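Local coordinates for alpha-14 giardin (Giardia lamblia, PDB 3CHJ), which binds calcium and phospholipids as a member of the annexin family and may link the membrane to the underlying axoneme as a calcium-regulated structural element, at residues R82-L86 with T110-E115; Y143-L148 with L228-F233; A248-N252 with R264-T269; C276-K280 with K308-V314. All blocks are in the same frame, centred on the assembly; numbering follows the deposited sequence.

Contact 1. Residues R82-L86 with T110-E115; sequences RAQLL and TIETHE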
loop_
_atom_site.group_PDB
_atom_site.type_symbol
_atom_site.label_atom_id
_atom_site.label_comp_id
_atom_site.label_asym_id
_atom_site.label_seq_id
_atom_site.Cartn_x
_atom_site.Cartn_y
_atom_site.Cartn_z
ATOM N N ARG A 82 5.438 -9.951 -4.498
ATOM C CA ARG A 82 4.797 -9.072 -3.506
ATOM C C ARG A 82 5.426 -9.151 -2.111
ATOM O O ARG A 82 5.791 -8.133 -1.503
ATOM C CB ARG A 82 3.314 -9.434 -3.430
ATOM C CG ARG A 82 2.551 -8.850 -2.263
ATOM C CD ARG A 82 1.102 -9.324 -2.287
ATOM N NE ARG A 82 0.213 -8.336 -1.676
ATOM C CZ ARG A 82 0.055 -7.103 -2.151
ATOM N NH1 ARG A 82 0.726 -6.718 -3.229
ATOM N NH2 ARG A 82 -0.758 -6.252 -1.551
ATOM N N ALA A 83 5.540 -10.370 -1.594
ATOM C CA ALA A 83 6.044 -10.565 -0.240
ATOM C C ALA A 83 7.457 -10.011 -0.099
ATOM O O ALA A 83 7.796 -9.409 0.921
ATOM C CB ALA A 83 5.990 -12.039 0.139
ATOM N N GLN A 84 8.283 -10.223 -1.119
ATOM C CA GLN A 84 9.646 -9.706 -1.134
ATOM C C GLN A 84 9.651 -8.169 -1.104
ATOM O O GLN A 84 10.360 -7.551 -0.310
ATOM C CB GLN A 84 10.371 -10.200 -2.392
ATOM C CG GLN A 84 11.836 -9.853 -2.400
ATOM C CD GLN A 84 12.647 -10.760 -1.489
ATOM O OE1 GLN A 84 12.340 -11.947 -1.334
ATOM N NE2 GLN A 84 13.692 -10.206 -0.887
ATOM N N LEU A 85 8.830 -7.576 -1.967
ATOM C CA LEU A 85 8.684 -6.146 -2.012
ATOM C C LEU A 85 8.288 -5.605 -0.626
ATOM O O LEU A 85 8.916 -4.649 -0.146
ATOM C CB LEU A 85 7.659 -5.749 -3.080
ATOM C CG LEU A 85 7.302 -4.268 -3.072
ATOM C CD1 LEU A 85 8.513 -3.444 -3.468
ATOM C CD2 LEU A 85 6.113 -4.025 -3.989
ATOM N N LEU A 86 7.279 -6.210 0.014
ATOM C CA LEU A 86 6.837 -5.719 1.329
ATOM C C LEU A 86 7.963 -5.746 2.362
ATOM O O LEU A 86 8.142 -4.786 3.126
ATOM C CB LEU A 86 5.630 -6.519 1.837
ATOM C CG LEU A 86 4.400 -6.520 0.916
ATOM C CD1 LEU A 86 3.312 -7.459 1.420
ATOM C CD2 LEU A 86 3.838 -5.125 0.733
ATOM N N THR A 110 -2.274 -2.145 4.756
ATOM C CA THR A 110 -2.955 -2.376 3.463
ATOM C C THR A 110 -2.668 -3.751 2.891
ATOM O O THR A 110 -2.811 -3.972 1.681
ATOM C CB THR A 110 -2.624 -1.323 2.413
ATOM O OG1 THR A 110 -1.239 -1.442 2.054
ATOM C CG2 THR A 110 -2.944 0.089 2.901
ATOM N N ILE A 111 -2.273 -4.666 3.760
ATOM C CA ILE A 111 -2.094 -6.065 3.379
ATOM C C ILE A 111 -2.954 -7.015 4.212
ATOM O O ILE A 111 -3.283 -6.750 5.375
ATOM C CB ILE A 111 -0.615 -6.481 3.403
ATOM C CG1 ILE A 111 -0.018 -6.300 4.814
ATOM C CG2 ILE A 111 0.121 -5.683 2.340
ATOM C CD1 ILE A 111 1.441 -6.680 4.947
ATOM N N GLU A 112 -3.314 -8.136 3.601
ATOM C CA GLU A 112 -4.196 -9.092 4.264
ATOM C C GLU A 112 -3.498 -9.780 5.444
ATOM O O GLU A 112 -2.259 -9.837 5.496
ATOM C CB GLU A 112 -4.693 -10.130 3.245
ATOM C CG GLU A 112 -5.352 -9.528 1.988
ATOM C CD GLU A 112 -6.657 -8.795 2.276
ATOM O OE1 GLU A 112 -7.316 -9.102 3.286
ATOM O OE2 GLU A 112 -7.028 -7.908 1.479
ATOM N N THR A 113 -4.281 -10.296 6.400
ATOM C CA THR A 113 -3.693 -10.936 7.584
ATOM C C THR A 113 -2.794 -12.107 7.191
ATOM O O THR A 113 -1.712 -12.280 7.769
ATOM C CB THR A 113 -4.744 -11.438 8.613
ATOM O OG1 THR A 113 -5.983 -10.741 8.442
ATOM C CG2 THR A 113 -4.225 -11.228 10.037
ATOM N N HIS A 114 -3.225 -12.900 6.205
ATOM C CA HIS A 114 -2.392 -14.006 5.706
ATOM C C HIS A 114 -1.044 -13.520 5.160
ATOM O O HIS A 114 -0.025 -14.198 5.314
ATOM C CB HIS A 114 -3.146 -14.901 4.693
ATOM C CG HIS A 114 -3.352 -14.278 3.339
ATOM N ND1 HIS A 114 -2.395 -14.315 2.348
ATOM C CD2 HIS A 114 -4.423 -13.641 2.801
ATOM C CE1 HIS A 114 -2.853 -13.705 1.269
ATOM N NE2 HIS A 114 -4.084 -13.291 1.516
ATOM N N GLU A 115 -1.049 -12.333 4.550
ATOM C CA GLU A 115 0.159 -11.741 3.977
ATOM C C GLU A 115 1.074 -11.231 5.091
ATOM O O GLU A 115 2.281 -11.295 4.966
ATOM C CB GLU A 115 -0.181 -10.593 3.029
ATOM C CG GLU A 115 1.010 -10.134 2.149
ATOM C CD GLU A 115 1.366 -11.106 1.017
ATOM O OE1 GLU A 115 0.458 -11.772 0.482
ATOM O OE2 GLU A 115 2.562 -11.193 0.650
HETATM O O HOH W 1 -2.110 -8.611 0.748
HETATM O O HOH W 2 -3.185 -5.729 -0.431
#
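The guanidinium of Arg82 turns its edge to Thr110 O, while Ile111 CG2 and the Glu115 carboxylate approach it obliquely. Water 1 lies in its plane, weakly bonded to Arg82 NE and more firmly to the backbone Glu112 N, 3.1 Å away. Thr110 O stays 4.5 Å from Arg82 NH2. Water 2 spans that distance, giving a hydrogen to Thr110 O at 2.8 Å while its link to Arg82 NH2 is weak. The Glu115 carboxylate is turned 75° from the guanidinium, and Arg82 NE and Glu115 OE1 remain 4.1 Å apart, so the opposite charges are neighbours without forming a salt bridge. Instead Glu115 OE2 rests 3.6 Å from Ala83 CB, and its carboxylate lies across the CG and CD methylenes of Arg82. In Glu115, chi1 (-167°) sets CG against Leu86 CD1 at 3.6 Å; the bend at chi2 (74°) then turns the carboxylate to Ala83. Leu86 and Ile111 reach toward each other tip to tip, CD1 to CG2 at 3.8 Å, forming the apolar end of the contact. Arg82 NH1 is held by Met271 O, and Thr110 O by His272 NE2. The contact thus joins the start of helix 82-94 to the lead-in and first turn of helix 113-127, with helix 262-272 bordering Arg82 and Leu86 and helix 227-241 bordering Thr110.

Contact 2. Residues Y143-L148 with L228-F233; sequences YMWAKL and LDEYAF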
loop_
_atom_site.group_PDB
_atom_site.type_symbol
_atom_site.label_atom_id
_atom_site.label_comp_id
_atom_site.label_asym_id
_atom_site.label_seq_id
_atom_site.Cartn_x
_atom_site.Cartn_y
_atom_site.Cartn_z
ATOM N N TYR A 143 2.289 6.611 20.168
ATOM C CA TYR A 143 1.326 7.181 19.231
ATOM C C TYR A 143 0.295 6.143 18.856
ATOM O O TYR A 143 0.616 4.951 18.773
ATOM C CB TYR A 143 2.005 7.708 17.961
ATOM C CG TYR A 143 2.987 8.784 18.308
ATOM C CD1 TYR A 143 4.354 8.550 18.245
ATOM C CD2 TYR A 143 2.527 10.009 18.784
ATOM C CE1 TYR A 143 5.266 9.526 18.603
ATOM C CE2 TYR A 143 3.427 10.995 19.167
ATOM C CZ TYR A 143 4.781 10.743 19.073
ATOM O OH TYR A 143 5.665 11.723 19.444
ATOM N N MET A 144 -0.932 6.598 18.645
ATOM C CA MET A 144 -2.000 5.691 18.191
ATOM C C MET A 144 -1.670 4.961 16.878
ATOM O O MET A 144 -1.959 3.770 16.756
ATOM C CB MET A 144 -3.351 6.419 18.094
ATOM C CG MET A 144 -3.914 6.757 19.478
ATOM S SD MET A 144 -4.311 5.295 20.479
ATOM C CE MET A 144 -5.739 4.639 19.632
ATOM N N TRP A 145 -1.034 5.638 15.920
ATOM C CA TRP A 145 -0.652 4.980 14.649
ATOM C C TRP A 145 0.364 3.863 14.926
ATOM O O TRP A 145 0.357 2.850 14.228
ATOM C CB TRP A 145 -0.101 5.958 13.599
ATOM C CG TRP A 145 1.162 6.660 13.989
ATOM C CD1 TRP A 145 1.256 7.907 14.537
ATOM C CD2 TRP A 145 2.509 6.169 13.877
ATOM N NE1 TRP A 145 2.575 8.226 14.770
ATOM C CE2 TRP A 145 3.365 7.171 14.384
ATOM C CE3 TRP A 145 3.075 4.978 13.398
ATOM C CZ2 TRP A 145 4.753 7.016 14.432
ATOM C CZ3 TRP A 145 4.465 4.834 13.436
ATOM C CH2 TRP A 145 5.284 5.837 13.967
ATOM N N ALA A 146 1.230 4.071 15.921
ATOM C CA ALA A 146 2.253 3.093 16.305
ATOM C C ALA A 146 1.612 1.924 17.017
ATOM O O ALA A 146 1.928 0.782 16.696
ATOM C CB ALA A 146 3.367 3.773 17.182
ATOM N N LYS A 147 0.682 2.196 17.936
ATOM C CA LYS A 147 -0.036 1.101 18.601
ATOM C C LYS A 147 -0.764 0.263 17.538
ATOM O O LYS A 147 -0.805 -0.969 17.616
ATOM C CB LYS A 147 -1.052 1.631 19.611
ATOM C CG LYS A 147 -0.426 2.348 20.785
ATOM C CD LYS A 147 -1.496 2.811 21.774
ATOM C CE LYS A 147 -0.906 3.581 22.936
ATOM N NZ LYS A 147 -0.070 2.718 23.815
ATOM N N LEU A 148 -1.335 0.942 16.540
ATOM C CA LEU A 148 -2.109 0.264 15.513
ATOM C C LEU A 148 -1.205 -0.637 14.667
ATOM O O LEU A 148 -1.516 -1.825 14.494
ATOM C CB LEU A 148 -2.879 1.270 14.641
ATOM C CG LEU A 148 -3.673 0.652 13.494
ATOM C CD1 LEU A 148 -4.756 -0.293 14.027
ATOM C CD2 LEU A 148 -4.269 1.745 12.667
ATOM N N LEU A 228 -0.472 11.800 11.555
ATOM C CA LEU A 228 -0.287 10.427 11.048
ATOM C C LEU A 228 -1.297 9.494 11.685
ATOM O O LEU A 228 -1.715 8.534 11.036
ATOM C CB LEU A 228 1.144 9.922 11.264
ATOM C CG LEU A 228 1.523 8.569 10.641
ATOM C CD1 LEU A 228 1.212 8.533 9.142
ATOM C CD2 LEU A 228 3.013 8.272 10.873
ATOM N N ASP A 229 -1.721 9.753 12.926
ATOM C CA ASP A 229 -2.826 8.958 13.492
ATOM C C ASP A 229 -4.017 8.977 12.556
ATOM O O ASP A 229 -4.653 7.932 12.310
ATOM C CB ASP A 229 -3.356 9.542 14.812
ATOM C CG ASP A 229 -2.457 9.299 16.000
ATOM O OD1 ASP A 229 -1.469 8.545 15.906
ATOM O OD2 ASP A 229 -2.792 9.858 17.062
ATOM N N GLU A 230 -4.399 10.172 12.097
ATOM C CA GLU A 230 -5.565 10.304 11.231
ATOM C C GLU A 230 -5.395 9.581 9.901
ATOM O O GLU A 230 -6.300 8.879 9.462
ATOM C CB GLU A 230 -5.882 11.779 11.004
ATOM C CG GLU A 230 -7.146 12.000 10.228
ATOM C CD GLU A 230 -7.441 13.457 9.982
ATOM O OE1 GLU A 230 -6.621 14.316 10.390
ATOM O OE2 GLU A 230 -8.488 13.742 9.358
ATOM N N TYR A 231 -4.231 9.713 9.283
ATOM C CA TYR A 231 -3.963 9.013 8.034
ATOM C C TYR A 231 -4.058 7.494 8.265
ATOM O O TYR A 231 -4.708 6.773 7.484
ATOM C CB TYR A 231 -2.570 9.397 7.522
ATOM C CG TYR A 231 -2.208 8.619 6.294
ATOM C CD1 TYR A 231 -2.681 8.995 5.035
ATOM C CD2 TYR A 231 -1.391 7.507 6.390
ATOM C CE1 TYR A 231 -2.351 8.240 3.891
ATOM C CE2 TYR A 231 -1.060 6.741 5.254
ATOM C CZ TYR A 231 -1.540 7.137 4.007
ATOM O OH TYR A 231 -1.215 6.402 2.877
ATOM N N ALA A 232 -3.420 7.018 9.332
ATOM C CA ALA A 232 -3.356 5.581 9.621
ATOM C C ALA A 232 -4.748 4.995 9.841
ATOM O O ALA A 232 -5.071 3.967 9.256
ATOM C CB ALA A 232 -2.475 5.312 10.807
ATOM N N PHE A 233 -5.568 5.639 10.664
ATOM C CA PHE A 233 -6.913 5.075 10.921
ATOM C C PHE A 233 -7.846 5.217 9.730
ATOM O O PHE A 233 -8.698 4.334 9.496
ATOM C CB PHE A 233 -7.510 5.632 12.215
ATOM C CG PHE A 233 -6.964 4.966 13.440
ATOM C CD1 PHE A 233 -7.676 3.914 14.039
ATOM C CD2 PHE A 233 -5.746 5.351 13.980
ATOM C CE1 PHE A 233 -7.175 3.256 15.182
ATOM C CE2 PHE A 233 -5.234 4.701 15.119
ATOM C CZ PHE A 233 -5.959 3.668 15.731
HETATM O O HOH W 3 -1.553 9.343 19.244
#
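Trp145 holds CG between its backbone N and carbonyl carbon (chi1 63°), which swings the indole toward Leu228, while Asp229 keeps CG beside its own N and thereby turns its carboxylate to the start of helix 144-154. Leu228 CD2 sits over the five-membered ring of Trp145 as a CH-pi contact, 3.7 Å from the centroid. Ala146 CB lies toward the rim of the opposite face, and Asp229 OD1 touches the indole edge at CD1, 3.1 Å away. The same oxygen accepts a hydrogen bond from Trp145 N (2.9 Å, bent to 146°), which meets it from above the carboxylate plane. Water 3 links Asp229 OD2 to Met144 N. Asp229 thus serves the first-turn N-H of Trp145 directly and that of Met144 through water, just after the N-cap residue Tyr143; its negative charge would probably be stabilised by that helix end. Helices 144-154 and 227-241 pack here with short-segment axes 8.8 Å apart and 36° from parallel, in the all-helical annexin fold; the bound calcium ion lies about 9 Å from the Met144 side chain. Farther along, Leu148 CD2 stands nearly over the centre of the Phe233 ring, 3.9 Å from its centroid, in a second CH-pi contact, and Met144 CB comes to Phe233 CE2 at 3.9 Å. Between the two aromatic groups, Ala232 CB packs on Trp145 CB at 3.7 Å. Phe193 meets the Phe233 ring edge-to-face.

Contact 3. Residues A248-N252 with R264-T269; sequences AFSMN and RLNRIT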
loop_
_atom_site.group_PDB
_atom_site.type_symbol
_atom_site.label_atom_id
_atom_site.label_comp_id
_atom_site.label_asym_id
_atom_site.label_seq_id
_atom_site.Cartn_x
_atom_site.Cartn_y
_atom_site.Cartn_z
ATOM N N ALA A 248 -6.998 4.683 -3.681
ATOM C CA ALA A 248 -7.327 6.045 -4.116
ATOM C C ALA A 248 -6.975 7.095 -3.074
ATOM O O ALA A 248 -6.440 8.144 -3.401
ATOM C CB ALA A 248 -8.806 6.153 -4.503
ATOM N N PHE A 249 -7.272 6.783 -1.815
ATOM C CA PHE A 249 -6.938 7.677 -0.709
ATOM C C PHE A 249 -5.435 7.887 -0.624
ATOM O O PHE A 249 -4.979 9.028 -0.566
ATOM C CB PHE A 249 -7.488 7.084 0.600
ATOM C CG PHE A 249 -7.032 7.809 1.857
ATOM C CD1 PHE A 249 -7.294 9.164 2.034
ATOM C CD2 PHE A 249 -6.329 7.121 2.851
ATOM C CE1 PHE A 249 -6.875 9.832 3.205
ATOM C CE2 PHE A 249 -5.900 7.792 4.039
ATOM C CZ PHE A 249 -6.171 9.134 4.192
ATOM N N SER A 250 -4.672 6.794 -0.603
ATOM C CA SER A 250 -3.204 6.937 -0.465
ATOM C C SER A 250 -2.606 7.695 -1.651
ATOM O O SER A 250 -1.680 8.515 -1.492
ATOM C CB SER A 250 -2.521 5.584 -0.316
ATOM O OG SER A 250 -2.978 4.889 0.845
ATOM N N MET A 251 -3.139 7.435 -2.842
ATOM C CA MET A 251 -2.659 8.131 -4.040
ATOM C C MET A 251 -3.004 9.620 -3.954
ATOM O O MET A 251 -2.180 10.460 -4.287
ATOM C CB MET A 251 -3.227 7.507 -5.317
ATOM C CG MET A 251 -2.663 6.096 -5.620
ATOM S SD MET A 251 -0.869 6.033 -5.920
ATOM C CE MET A 251 -0.773 6.868 -7.534
ATOM N N ASN A 252 -4.205 9.953 -3.485
ATOM C CA ASN A 252 -4.575 11.369 -3.329
ATOM C C ASN A 252 -3.631 12.110 -2.380
ATOM O O ASN A 252 -3.179 13.231 -2.671
ATOM C CB ASN A 252 -6.033 11.515 -2.876
ATOM C CG ASN A 252 -6.459 12.979 -2.770
ATOM O OD1 ASN A 252 -6.663 13.665 -3.781
ATOM N ND2 ASN A 252 -6.591 13.460 -1.545
ATOM N N ARG A 264 6.405 7.439 -2.170
ATOM C CA ARG A 264 5.080 6.960 -1.783
ATOM C C ARG A 264 4.284 6.518 -3.013
ATOM O O ARG A 264 3.663 5.455 -3.002
ATOM C CB ARG A 264 4.272 7.949 -0.909
ATOM C CG ARG A 264 2.812 7.504 -0.667
ATOM C CD ARG A 264 2.041 8.407 0.296
ATOM N NE ARG A 264 2.045 7.848 1.650
ATOM C CZ ARG A 264 1.737 8.538 2.749
ATOM N NH1 ARG A 264 1.463 9.835 2.664
ATOM N NH2 ARG A 264 1.709 7.931 3.930
ATOM N N LEU A 265 4.306 7.319 -4.084
ATOM C CA LEU A 265 3.589 6.931 -5.296
ATOM C C LEU A 265 4.056 5.566 -5.768
ATOM O O LEU A 265 3.229 4.731 -6.175
ATOM C CB LEU A 265 3.763 7.972 -6.418
ATOM C CG LEU A 265 3.112 9.341 -6.153
ATOM C CD1 LEU A 265 3.693 10.404 -7.097
ATOM C CD2 LEU A 265 1.615 9.274 -6.313
ATOM N N ASN A 266 5.371 5.346 -5.758
ATOM C CA ASN A 266 5.921 4.076 -6.247
ATOM C C ASN A 266 5.427 2.902 -5.414
ATOM O O ASN A 266 4.959 1.897 -5.967
ATOM C CB ASN A 266 7.456 4.101 -6.250
ATOM C CG ASN A 266 8.015 4.953 -7.358
ATOM O OD1 ASN A 266 7.270 5.415 -8.238
ATOM N ND2 ASN A 266 9.337 5.130 -7.359
ATOM N N ARG A 267 5.552 3.006 -4.091
ATOM C CA ARG A 267 5.202 1.846 -3.270
ATOM C C ARG A 267 3.696 1.567 -3.304
ATOM O O ARG A 267 3.275 0.403 -3.348
ATOM C CB ARG A 267 5.730 1.976 -1.832
ATOM C CG ARG A 267 5.094 3.084 -1.041
ATOM C CD ARG A 267 5.573 2.995 0.394
ATOM N NE ARG A 267 5.170 4.169 1.161
ATOM C CZ ARG A 267 5.973 5.181 1.460
ATOM N NH1 ARG A 267 7.252 5.183 1.061
ATOM N NH2 ARG A 267 5.486 6.200 2.164
ATOM N N ILE A 268 2.865 2.620 -3.293
ATOM C CA ILE A 268 1.428 2.397 -3.337
ATOM C C ILE A 268 1.054 1.754 -4.676
ATOM O O ILE A 268 0.301 0.791 -4.711
ATOM C CB ILE A 268 0.620 3.710 -3.137
ATOM C CG1 ILE A 268 0.965 4.374 -1.786
ATOM C CG2 ILE A 268 -0.865 3.462 -3.352
ATOM C CD1 ILE A 268 0.415 3.662 -0.582
ATOM N N THR A 269 1.644 2.252 -5.766
ATOM C CA THR A 269 1.363 1.718 -7.090
ATOM C C THR A 269 1.865 0.260 -7.197
ATOM O O THR A 269 1.107 -0.637 -7.567
ATOM C CB THR A 269 1.968 2.632 -8.179
ATOM O OG1 THR A 269 1.418 3.949 -8.015
ATOM C CG2 THR A 269 1.671 2.071 -9.579
#
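Leu265 and Thr269, whose side chains both touch the Met251 methyl, are tied together at Leu265 O, which two donors grip from opposite faces of its carbonyl plane. One is Thr269 N, the ordinary helical bond; the other is Thr269 OG1, at 2.7 Å and tilted 28° from the plane. With its hydrogen given to Leu265 O, Thr269 OG1 can still accept from Trp311 NE1, so this buried hydroxyl is fixed on two sides. Across from it, Met251 bends at both chi2 (-63°) and chi3, and the folded chain puts its sulfur and methyl against the 264-269 helix. Met251 CE lies 3.6 Å from Leu265 CD2 and also touches Thr269 OG1, with the methionine crossing both side chains at about a right angle. Met251 SD lies 3.6 Å from Ile268 CG2, these two side chains sliding past each other in opposite directions. The other branch of Ile268 reaches across with CD1 to Ser250 CB, 3.5 Å away. Ser250 OG is engaged by Tyr231 OH and Ala246 O, and so spends its polarity outside this apolar meeting. Arg264 brushes the Ser250 backbone through CD, while its guanidinium forms a salt bridge with Asp106. The two short segments run almost antiparallel at 167°, their axes 9.9 Å apart: a buried antiparallel helix pair in the fourth annexin repeat, with Met251 and Ser250 of one helix packed on Leu265, Ile268 and Thr269 of the other.

Contact 4. Residues C276-K280 with K308-V314; sequences CKGCK and KLLWEPV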
loop_
_atom_site.group_PDB
_atom_site.type_symbol
_atom_site.label_atom_id
_atom_site.label_comp_id
_atom_site.label_asym_id
_atom_site.label_seq_id
_atom_site.Cartn_x
_atom_site.Cartn_y
_atom_site.Cartn_z
ATOM N N CYS A 276 -6.073 -3.739 -7.157
ATOM C CA CYS A 276 -7.005 -2.647 -6.886
ATOM C C CYS A 276 -7.448 -1.919 -8.159
ATOM O O CYS A 276 -7.252 -0.701 -8.304
ATOM C CB CYS A 276 -6.392 -1.660 -5.886
ATOM S SG CYS A 276 -6.165 -2.341 -4.202
ATOM N N LYS A 277 -8.097 -2.663 -9.041
ATOM C CA LYS A 277 -8.475 -2.156 -10.354
ATOM C C LYS A 277 -9.449 -0.988 -10.314
ATOM O O LYS A 277 -9.422 -0.128 -11.204
ATOM C CB LYS A 277 -9.024 -3.287 -11.220
ATOM C CG LYS A 277 -7.976 -4.360 -11.483
ATOM C CD LYS A 277 -8.475 -5.412 -12.461
ATOM C CE LYS A 277 -7.459 -6.552 -12.571
ATOM N NZ LYS A 277 -7.651 -7.357 -13.813
ATOM N N GLY A 278 -10.275 -0.926 -9.272
ATOM C CA GLY A 278 -11.235 0.165 -9.179
ATOM C C GLY A 278 -10.672 1.486 -8.673
ATOM O O GLY A 278 -11.421 2.449 -8.490
ATOM N N CYS A 279 -9.360 1.561 -8.462
ATOM C CA CYS A 279 -8.760 2.791 -7.934
ATOM C C CYS A 279 -9.186 4.060 -8.666
ATOM O O CYS A 279 -9.624 5.040 -8.022
ATOM C CB CYS A 279 -7.244 2.687 -7.948
ATOM S SG CYS A 279 -6.409 4.170 -7.295
ATOM N N LYS A 280 -9.040 4.080 -9.993
ATOM C CA LYS A 280 -9.383 5.311 -10.730
ATOM C C LYS A 280 -10.861 5.691 -10.595
ATOM O O LYS A 280 -11.199 6.882 -10.446
ATOM C CB LYS A 280 -8.981 5.229 -12.205
ATOM C CG LYS A 280 -7.465 5.148 -12.435
ATOM C CD LYS A 280 -7.129 5.428 -13.922
ATOM C CE LYS A 280 -5.641 5.201 -14.204
ATOM N NZ LYS A 280 -5.267 5.482 -15.650
ATOM N N LYS A 308 0.003 6.427 -14.651
ATOM C CA LYS A 308 -1.337 6.371 -15.282
ATOM C C LYS A 308 -1.591 4.991 -15.877
ATOM O O LYS A 308 -2.679 4.421 -15.691
ATOM C CB LYS A 308 -1.489 7.426 -16.389
ATOM C CG LYS A 308 -1.749 8.824 -15.869
ATOM C CD LYS A 308 -2.097 9.798 -16.974
ATOM C CE LYS A 308 -0.842 10.218 -17.748
ATOM N NZ LYS A 308 -1.065 11.433 -18.596
ATOM N N LEU A 309 -0.589 4.435 -16.568
ATOM C CA LEU A 309 -0.754 3.136 -17.217
ATOM C C LEU A 309 -0.897 1.985 -16.210
ATOM O O LEU A 309 -1.719 1.084 -16.377
ATOM C CB LEU A 309 0.433 2.876 -18.164
ATOM C CG LEU A 309 0.375 1.609 -19.013
ATOM C CD1 LEU A 309 -0.918 1.536 -19.806
ATOM C CD2 LEU A 309 1.589 1.597 -19.940
ATOM N N LEU A 310 -0.099 2.003 -15.148
ATOM C CA LEU A 310 -0.166 0.919 -14.160
ATOM C C LEU A 310 -1.527 0.848 -13.504
ATOM O O LEU A 310 -2.020 -0.245 -13.206
ATOM C CB LEU A 310 0.904 1.124 -13.079
ATOM C CG LEU A 310 2.303 0.741 -13.570
ATOM C CD1 LEU A 310 3.390 1.313 -12.621
ATOM C CD2 LEU A 310 2.447 -0.760 -13.714
ATOM N N TRP A 311 -2.141 2.010 -13.290
ATOM C CA TRP A 311 -3.437 2.066 -12.651
ATOM C C TRP A 311 -4.605 1.893 -13.619
ATOM O O TRP A 311 -5.769 1.924 -13.209
ATOM C CB TRP A 311 -3.554 3.372 -11.860
ATOM C CG TRP A 311 -2.852 3.305 -10.559
ATOM C CD1 TRP A 311 -1.734 4.003 -10.177
ATOM C CD2 TRP A 311 -3.233 2.509 -9.443
ATOM N NE1 TRP A 311 -1.394 3.671 -8.875
ATOM C CE2 TRP A 311 -2.307 2.760 -8.404
ATOM C CE3 TRP A 311 -4.259 1.580 -9.222
ATOM C CZ2 TRP A 311 -2.393 2.130 -7.164
ATOM C CZ3 TRP A 311 -4.340 0.958 -7.999
ATOM C CH2 TRP A 311 -3.418 1.229 -6.982
ATOM N N GLU A 312 -4.302 1.730 -14.902
ATOM C CA GLU A 312 -5.352 1.412 -15.847
ATOM C C GLU A 312 -5.698 -0.066 -15.675
ATOM O O GLU A 312 -4.828 -0.932 -15.775
ATOM C CB GLU A 312 -4.915 1.718 -17.282
ATOM C CG GLU A 312 -6.058 1.663 -18.281
ATOM C CD GLU A 312 -7.028 2.853 -18.196
ATOM O OE1 GLU A 312 -7.901 2.914 -19.080
ATOM O OE2 GLU A 312 -6.941 3.729 -17.289
ATOM N N PRO A 313 -6.969 -0.361 -15.410
ATOM C CA PRO A 313 -7.381 -1.752 -15.242
ATOM C C PRO A 313 -6.920 -2.654 -16.399
ATOM O O PRO A 313 -7.125 -2.327 -17.577
ATOM C CB PRO A 313 -8.915 -1.660 -15.223
ATOM C CG PRO A 313 -9.194 -0.280 -14.748
ATOM C CD PRO A 313 -8.098 0.581 -15.276
ATOM N N VAL A 314 -6.277 -3.771 -16.065
ATOM C CA VAL A 314 -6.037 -4.807 -17.065
ATOM C C VAL A 314 -7.337 -5.580 -17.163
ATOM O O VAL A 314 -7.879 -6.022 -16.141
ATOM C CB VAL A 314 -4.862 -5.741 -16.707
ATOM C CG1 VAL A 314 -4.770 -6.911 -17.704
ATOM C CG2 VAL A 314 -3.544 -4.977 -16.724
HETATM O O HOH W 4 -7.637 1.918 -11.247
#
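The polar contacts are made by the ammonium groups of Lys277 and Lys280 and by one bridging water. Lys280, its chain extended beyond CG, carries NZ past Trp311 CB to donate to Lys308 O at 2.8 Å and to Glu312 OE2 at 2.9 Å. The latter is a salt bridge that uses the anti side of the carboxylate, 21° out of its plane. Glu312, bent at chi2, crosses the lysine at about a right angle, and Asp292 adds a second salt bridge to the same ammonium. Lys277 is likewise extended and reaches Val314 O with NZ, 2.7 Å away. Water 4 sits among three backbone groups, donating to Lys277 O and to Trp311 O, each at 2.7 Å, and accepting from Lys280 N.

The aromatic and apolar contacts centre on Trp311, the indole N-H being taken up by Thr269. Cys279, with SG anti to its N (chi1 -180°), lays the sulfur over one face of the six-membered ring, 4.0 Å from the centroid, and presses CB against Trp311 CZ3 at 3.4 Å. Cys276 O lies in the ring plane at the edge, 3.4 Å from Trp311 CZ3. Pro313 CG rests near Lys277 O.

The type I turn from Cys276 to Cys279 is thereby clasped to the chain leaving helix 301-310. Sulfur and indole make the buried inner layer, and the lysines bind the outer one through carbonyls and acids; the positive charge of Lys280 by Lys308 O would probably also suit the negative end of that helix.

Overall arrangement
Contacts 1, 2 and 3 are buried, contact 3 being the most central, while contact 4 is only partly buried. Contact 4 adjoins contact 3 through Trp311, but its outer side is held by lysines. Contact 2, across the chain's centre from contact 4 and about 27 Å from it between centres, combines CH-pi packing with a carboxylate at a helix start; its Tyr231 touches Ser250, Phe249 and Arg264 of contact 3. Helix 262-272, which supplies half of contact 3, also borders contact 1. Contacts 1 and 3 have no direct hydrogen bond between their segments; contact 3 is apolar, whereas contact 1 mixes apolar tips with water bridges from an arginine.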